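Long-range contacts in TagI restriction endonuclease (Thermocrispum agreste, PDB 6GHS), which probably recognises DNA carrying modified cytosines, such as 5-methylcytosine, through its SRA domain and cleaves it with its HNH nuclease domain: residues 68-73 and 86-91; 126-131 and 151-156. One frame throughout, in Å; residues are numbered along the deposited sequence.

Interaction 1: residues 68-73 and 86-91; sequences TGHGGQ and LDDPGN
Three hydrogen bonds join the loop 68-73 to the start of helix 89-100, and all three end on His-70. Two of them pair the side-chain amide of Asn-91 with the backbone of His-70. His-70 N donates to Asn-91 OD1 over 2.9 Å, nearly straight at 167° and on a lone pair of the oxygen, while Asn-91 ND2 returns a bond of 2.8 Å to His-70 O. This double grip fixes which way round the Asn-91 amide lies; ND2 also donates to Asp-85 O. Gly-69 CA lies 3.4 Å from Asn-91 OD1, so the backbone comes close beside the amide there.

The third bond is a His-carboxylate pair. The His-70 ring, its CG anti to the backbone N, presents ND1 to Asp-88 OD1 at 2.7 Å. The oxygen lies close to the ring plane, but ND1 meets the carboxylate from above its plane, the two planes being 39° apart. Such a contact would probably favour a protonated imidazole.

Within 86-91, Asp-88 OD2 accepts from Asn-91 N at 3.1 Å through its anti lone pair, and weakly from Gly-90 N. The two carboxylate oxygens thus divide their work between loop and helix. Asp-88 is the N-cap of helix 89-100, and together with Asn-91, three residues further on, it fastens this loop of the SRA domain to the helix's first turn, an N-cap combined with a His-carboxylate hydrogen bond.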
loop_
_atom_site.group_PDB
_atom_site.type_symbol
_atom_site.label_atom_id
_atom_site.label_comp_id
_atom_site.label_asym_id
_atom_site.label_seq_id
_atom_site.Cartn_x
_atom_site.Cartn_y
_atom_site.Cartn_z
ATOM N N THR A 68 10.280 11.238 18.275
ATOM C CA THR A 68 11.425 10.533 18.855
ATOM C C THR A 68 10.969 9.668 20.019
ATOM O O THR A 68 10.127 10.070 20.813
ATOM C CB THR A 68 12.505 11.515 19.331
ATOM O OG1 THR A 68 12.704 12.518 18.326
ATOM C CG2 THR A 68 13.831 10.788 19.588
ATOM N N GLY A 69 11.556 8.482 20.114
ATOM C CA GLY A 69 11.058 7.433 20.983
ATOM C C GLY A 69 11.470 7.549 22.428
ATOM O O GLY A 69 12.006 8.553 22.860
ATOM N N HIS A 70 11.206 6.481 23.161
ATOM C CA HIS A 70 11.434 6.418 24.582
ATOM C C HIS A 70 12.680 5.591 24.903
ATOM O O HIS A 70 13.025 4.670 24.166
ATOM C CB HIS A 70 10.210 5.802 25.260
ATOM C CG HIS A 70 10.294 5.816 26.747
ATOM N ND1 HIS A 70 10.794 4.754 27.467
ATOM C CD2 HIS A 70 10.007 6.784 27.647
ATOM C CE1 HIS A 70 10.788 5.056 28.753
ATOM N NE2 HIS A 70 10.316 6.284 28.889
ATOM N N GLY A 71 13.353 5.943 26.000
ATOM C CA GLY A 71 14.452 5.149 26.558
ATOM C C GLY A 71 15.776 5.882 26.716
ATOM O O GLY A 71 16.045 6.863 26.021
ATOM N N GLY A 72 16.593 5.393 27.651
ATOM C CA GLY A 72 17.967 5.850 27.828
ATOM C C GLY A 72 18.197 7.204 28.486
ATOM O O GLY A 72 19.241 7.822 28.261
ATOM N N GLN A 73 17.254 7.671 29.302
ATOM C CA GLN A 73 17.420 8.946 30.001
ATOM C C GLN A 73 17.804 8.719 31.442
ATOM O O GLN A 73 17.361 7.754 32.057
ATOM C CB GLN A 73 16.148 9.786 29.944
ATOM C CG GLN A 73 16.105 10.711 28.738
ATOM C CD GLN A 73 15.224 11.930 28.927
ATOM O OE1 GLN A 73 14.525 12.068 29.932
ATOM N NE2 GLN A 73 15.255 12.827 27.945
ATOM N N LEU A 86 14.579 -1.483 20.557
ATOM C CA LEU A 86 13.207 -1.908 20.295
ATOM C C LEU A 86 12.669 -2.918 21.305
ATOM O O LEU A 86 11.623 -3.527 21.065
ATOM C CB LEU A 86 13.095 -2.459 18.879
ATOM C CG LEU A 86 13.420 -1.427 17.803
ATOM C CD1 LEU A 86 13.448 -2.091 16.436
ATOM C CD2 LEU A 86 12.435 -0.265 17.821
ATOM N N ASP A 87 13.372 -3.106 22.425
ATOM C CA ASP A 87 12.777 -3.761 23.600
ATOM C C ASP A 87 11.795 -2.845 24.342
ATOM O O ASP A 87 10.928 -3.332 25.061
ATOM C CB ASP A 87 13.851 -4.266 24.583
ATOM C CG ASP A 87 14.661 -5.425 24.027
ATOM O OD1 ASP A 87 14.067 -6.282 23.343
ATOM O OD2 ASP A 87 15.886 -5.486 24.286
ATOM N N ASP A 88 11.942 -1.531 24.182
ATOM C CA ASP A 88 11.048 -0.576 24.822
ATOM C C ASP A 88 9.667 -0.817 24.265
ATOM O O ASP A 88 9.494 -0.750 23.054
ATOM C CB ASP A 88 11.459 0.877 24.545
ATOM C CG ASP A 88 10.614 1.887 25.322
ATOM O OD1 ASP A 88 11.022 2.261 26.446
ATOM O OD2 ASP A 88 9.544 2.299 24.817
ATOM N N PRO A 89 8.677 -1.078 25.139
ATOM C CA PRO A 89 7.362 -1.429 24.611
ATOM C C PRO A 89 6.743 -0.338 23.738
ATOM O O PRO A 89 6.058 -0.637 22.765
ATOM C CB PRO A 89 6.518 -1.655 25.877
ATOM C CG PRO A 89 7.486 -1.710 27.010
ATOM C CD PRO A 89 8.621 -0.851 26.594
ATOM N N GLY A 90 6.993 0.915 24.088
ATOM C CA GLY A 90 6.469 2.033 23.328
ATOM C C GLY A 90 7.115 2.162 21.975
ATOM O O GLY A 90 6.434 2.451 20.990
ATOM N N ASN A 91 8.425 1.960 21.929
ATOM C CA ASN A 91 9.126 1.958 20.653
ATOM C C ASN A 91 8.688 0.786 19.798
ATOM O O ASN A 91 8.395 0.950 18.618
ATOM C CB ASN A 91 10.635 1.902 20.842
ATOM C CG ASN A 91 11.183 3.126 21.532
ATOM O OD1 ASN A 91 10.494 4.138 21.659
ATOM N ND2 ASN A 91 12.429 3.037 21.990
#

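Interaction 2: residues 126-131 and 151-156; sequences GLYKVV and LVKIYD
Segments 126-131 and 151-153 run antiparallel, their axes approaching to 4.3 Å with 138° between their N-to-C directions, and Lys-129 and Val-152 form the hydrogen-bonded pair. Lys-129 N reaches Val-152 O at 2.7 Å, and Val-152 N returns a bond to Lys-129 O at 2.9 Å. Beyond the strand end, Ile-154 N still donates to Leu-127 O, from above the carbonyl plane, and a water donates to both Leu-127 O and Ile-154 O.

Among the side chains, Tyr-128 and Lys-153 make the most distinctive contact. With CG anti to its own carbonyl carbon (chi1 -72°), the Tyr-128 ring lies under Lys-153 CB, which sits 4.0 Å from the ring centroid and 15° off its normal, a CH-pi contact. The lysine chain continues extended past the phenol to a salt bridge with Glu-15, while Tyr-128 OH is bonded to Gly-62 O. An alanine in place of Tyr-128 would remove the ring and hydroxyl, and would probably loosen the Lys-153 chain and the tie to Gly-62.

Val-130 CG2 and Leu-151 CD2 lie 4.1 Å apart, their side chains pointing the same way, and Val-130 also touches Leu-94. Ile-154 CG1 packs 3.8 Å from Lys-129 CB, whereas Lys-129 NZ is hydrogen-bonded to Ala-160 O. Strands 122-137 and 145-153 form a twisted beta hairpin within the curved sheet of the SRA domain.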
loop_
_atom_site.group_PDB
_atom_site.type_symbol
_atom_site.label_atom_id
_atom_site.label_comp_id
_atom_site.label_asym_id
_atom_site.label_seq_id
_atom_site.Cartn_x
_atom_site.Cartn_y
_atom_site.Cartn_z
ATOM N N GLY A 126 -6.622 14.135 16.543
ATOM C CA GLY A 126 -7.009 13.038 15.640
ATOM C C GLY A 126 -5.963 11.971 15.331
ATOM O O GLY A 126 -4.881 11.947 15.912
ATOM N N LEU A 127 -6.297 11.102 14.384
ATOM C CA LEU A 127 -5.491 9.931 14.069
ATOM C C LEU A 127 -4.408 10.209 13.017
ATOM O O LEU A 127 -4.639 10.898 12.019
ATOM C CB LEU A 127 -6.396 8.810 13.560
ATOM C CG LEU A 127 -7.644 8.445 14.370
ATOM C CD1 LEU A 127 -8.536 7.517 13.557
ATOM C CD2 LEU A 127 -7.289 7.806 15.704
ATOM N N TYR A 128 -3.224 9.655 13.265
ATOM C CA TYR A 128 -2.117 9.633 12.312
ATOM C C TYR A 128 -1.700 8.189 12.036
ATOM O O TYR A 128 -1.984 7.273 12.822
ATOM C CB TYR A 128 -0.920 10.394 12.860
ATOM C CG TYR A 128 -1.080 11.894 12.889
ATOM C CD1 TYR A 128 -2.125 12.503 13.597
ATOM C CD2 TYR A 128 -0.164 12.715 12.233
ATOM C CE1 TYR A 128 -2.258 13.879 13.632
ATOM C CE2 TYR A 128 -0.291 14.097 12.261
ATOM C CZ TYR A 128 -1.338 14.675 12.960
ATOM O OH TYR A 128 -1.472 16.049 12.988
ATOM N N LYS A 129 -1.021 8.009 10.908
ATOM C CA LYS A 129 -0.554 6.715 10.431
ATOM C C LYS A 129 0.946 6.742 10.619
ATOM O O LYS A 129 1.571 7.766 10.367
ATOM C CB LYS A 129 -0.905 6.588 8.952
ATOM C CG LYS A 129 -0.482 5.317 8.225
ATOM C CD LYS A 129 -0.692 5.505 6.711
ATOM C CE LYS A 129 -0.323 4.290 5.866
ATOM N NZ LYS A 129 -1.281 3.164 6.060
ATOM N N VAL A 130 1.528 5.647 11.093
ATOM C CA VAL A 130 2.986 5.542 11.209
ATOM C C VAL A 130 3.465 4.954 9.885
ATOM O O VAL A 130 2.953 3.921 9.440
ATOM C CB VAL A 130 3.419 4.638 12.378
ATOM C CG1 VAL A 130 4.930 4.696 12.561
ATOM C CG2 VAL A 130 2.703 5.048 13.660
ATOM N N VAL A 131 4.435 5.609 9.259
ATOM C CA VAL A 131 4.856 5.256 7.906
ATOM C C VAL A 131 6.238 4.602 7.860
ATOM O O VAL A 131 6.431 3.626 7.134
ATOM C CB VAL A 131 4.789 6.488 6.987
ATOM C CG1 VAL A 131 5.451 6.211 5.637
ATOM C CG2 VAL A 131 3.335 6.907 6.801
ATOM N N LEU A 151 5.125 10.133 11.191
ATOM C CA LEU A 151 3.657 10.038 11.287
ATOM C C LEU A 151 2.979 11.021 10.334
ATOM O O LEU A 151 3.403 12.163 10.219
ATOM C CB LEU A 151 3.174 10.261 12.724
ATOM C CG LEU A 151 3.554 9.141 13.701
ATOM C CD1 LEU A 151 4.942 9.358 14.271
ATOM C CD2 LEU A 151 2.561 9.018 14.841
ATOM N N VAL A 152 1.935 10.548 9.651
ATOM C CA VAL A 152 1.207 11.304 8.620
ATOM C C VAL A 152 -0.270 11.302 8.981
ATOM O O VAL A 152 -0.820 10.255 9.335
ATOM C CB VAL A 152 1.342 10.650 7.225
ATOM C CG1 VAL A 152 0.464 11.367 6.196
ATOM C CG2 VAL A 152 2.794 10.644 6.771
ATOM N N LYS A 153 -0.924 12.452 8.857
ATOM C CA LYS A 153 -2.319 12.524 9.240
ATOM C C LYS A 153 -3.206 11.726 8.302
ATOM O O LYS A 153 -3.135 11.863 7.086
ATOM C CB LYS A 153 -2.829 13.952 9.317
ATOM C CG LYS A 153 -4.263 13.994 9.825
ATOM C CD LYS A 153 -4.563 15.291 10.523
ATOM C CE LYS A 153 -5.928 15.233 11.168
ATOM N NZ LYS A 153 -6.137 16.529 11.859
ATOM N N ILE A 154 -4.039 10.894 8.907
ATOM C CA ILE A 154 -5.083 10.192 8.212
ATOM C C ILE A 154 -6.227 11.176 8.034
ATOM O O ILE A 154 -6.790 11.647 9.023
ATOM C CB ILE A 154 -5.535 8.986 9.036
ATOM C CG1 ILE A 154 -4.427 7.940 9.032
ATOM C CG2 ILE A 154 -6.829 8.393 8.495
ATOM C CD1 ILE A 154 -4.510 6.988 10.201
ATOM N N TYR A 155 -6.549 11.491 6.779
ATOM C CA TYR A 155 -7.699 12.340 6.452
ATOM C C TYR A 155 -8.924 11.531 6.053
ATOM O O TYR A 155 -10.031 11.840 6.493
ATOM C CB TYR A 155 -7.336 13.376 5.377
ATOM C CG TYR A 155 -6.730 14.620 5.983
ATOM C CD1 TYR A 155 -7.442 15.361 6.939
ATOM C CD2 TYR A 155 -5.445 15.055 5.627
ATOM C CE1 TYR A 155 -6.898 16.499 7.520
ATOM C CE2 TYR A 155 -4.890 16.200 6.200
ATOM C CZ TYR A 155 -5.621 16.920 7.146
ATOM O OH TYR A 155 -5.102 18.052 7.735
ATOM N N ASP A 156 -8.729 10.506 5.230
ATOM C CA ASP A 156 -9.778 9.531 4.940
ATOM C C ASP A 156 -9.287 8.147 5.371
ATOM O O ASP A 156 -8.190 7.738 4.992
ATOM C CB ASP A 156 -10.119 9.551 3.447
ATOM C CG ASP A 156 -11.323 8.681 3.101
ATOM O OD1 ASP A 156 -12.322 8.670 3.858
ATOM O OD2 ASP A 156 -11.269 8.005 2.053
HETATM O O HOH W 1 -7.482 12.360 11.475
#

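How the interactions relate
Both contacts belong to the SRA part of the chain and follow one another in series: interaction 1 closes at residue 91 before interaction 2 opens at 126. Their centres are 21 Å apart and their nearest atoms about 7 Å, without touching. Shared elements nevertheless connect them. Strand 145-153 makes a backbone hydrogen bond from Cys-147 to Gly-69 of interaction 1 and, further along, contributes residues 151-153 to interaction 2. Helix 89-100 begins at interaction 1 and, through Leu-94 and Gln-98, meets Val-130 of interaction 2. One contact therefore ties a loop to the helix start, the other pairs two strands of the sheet beside that helix.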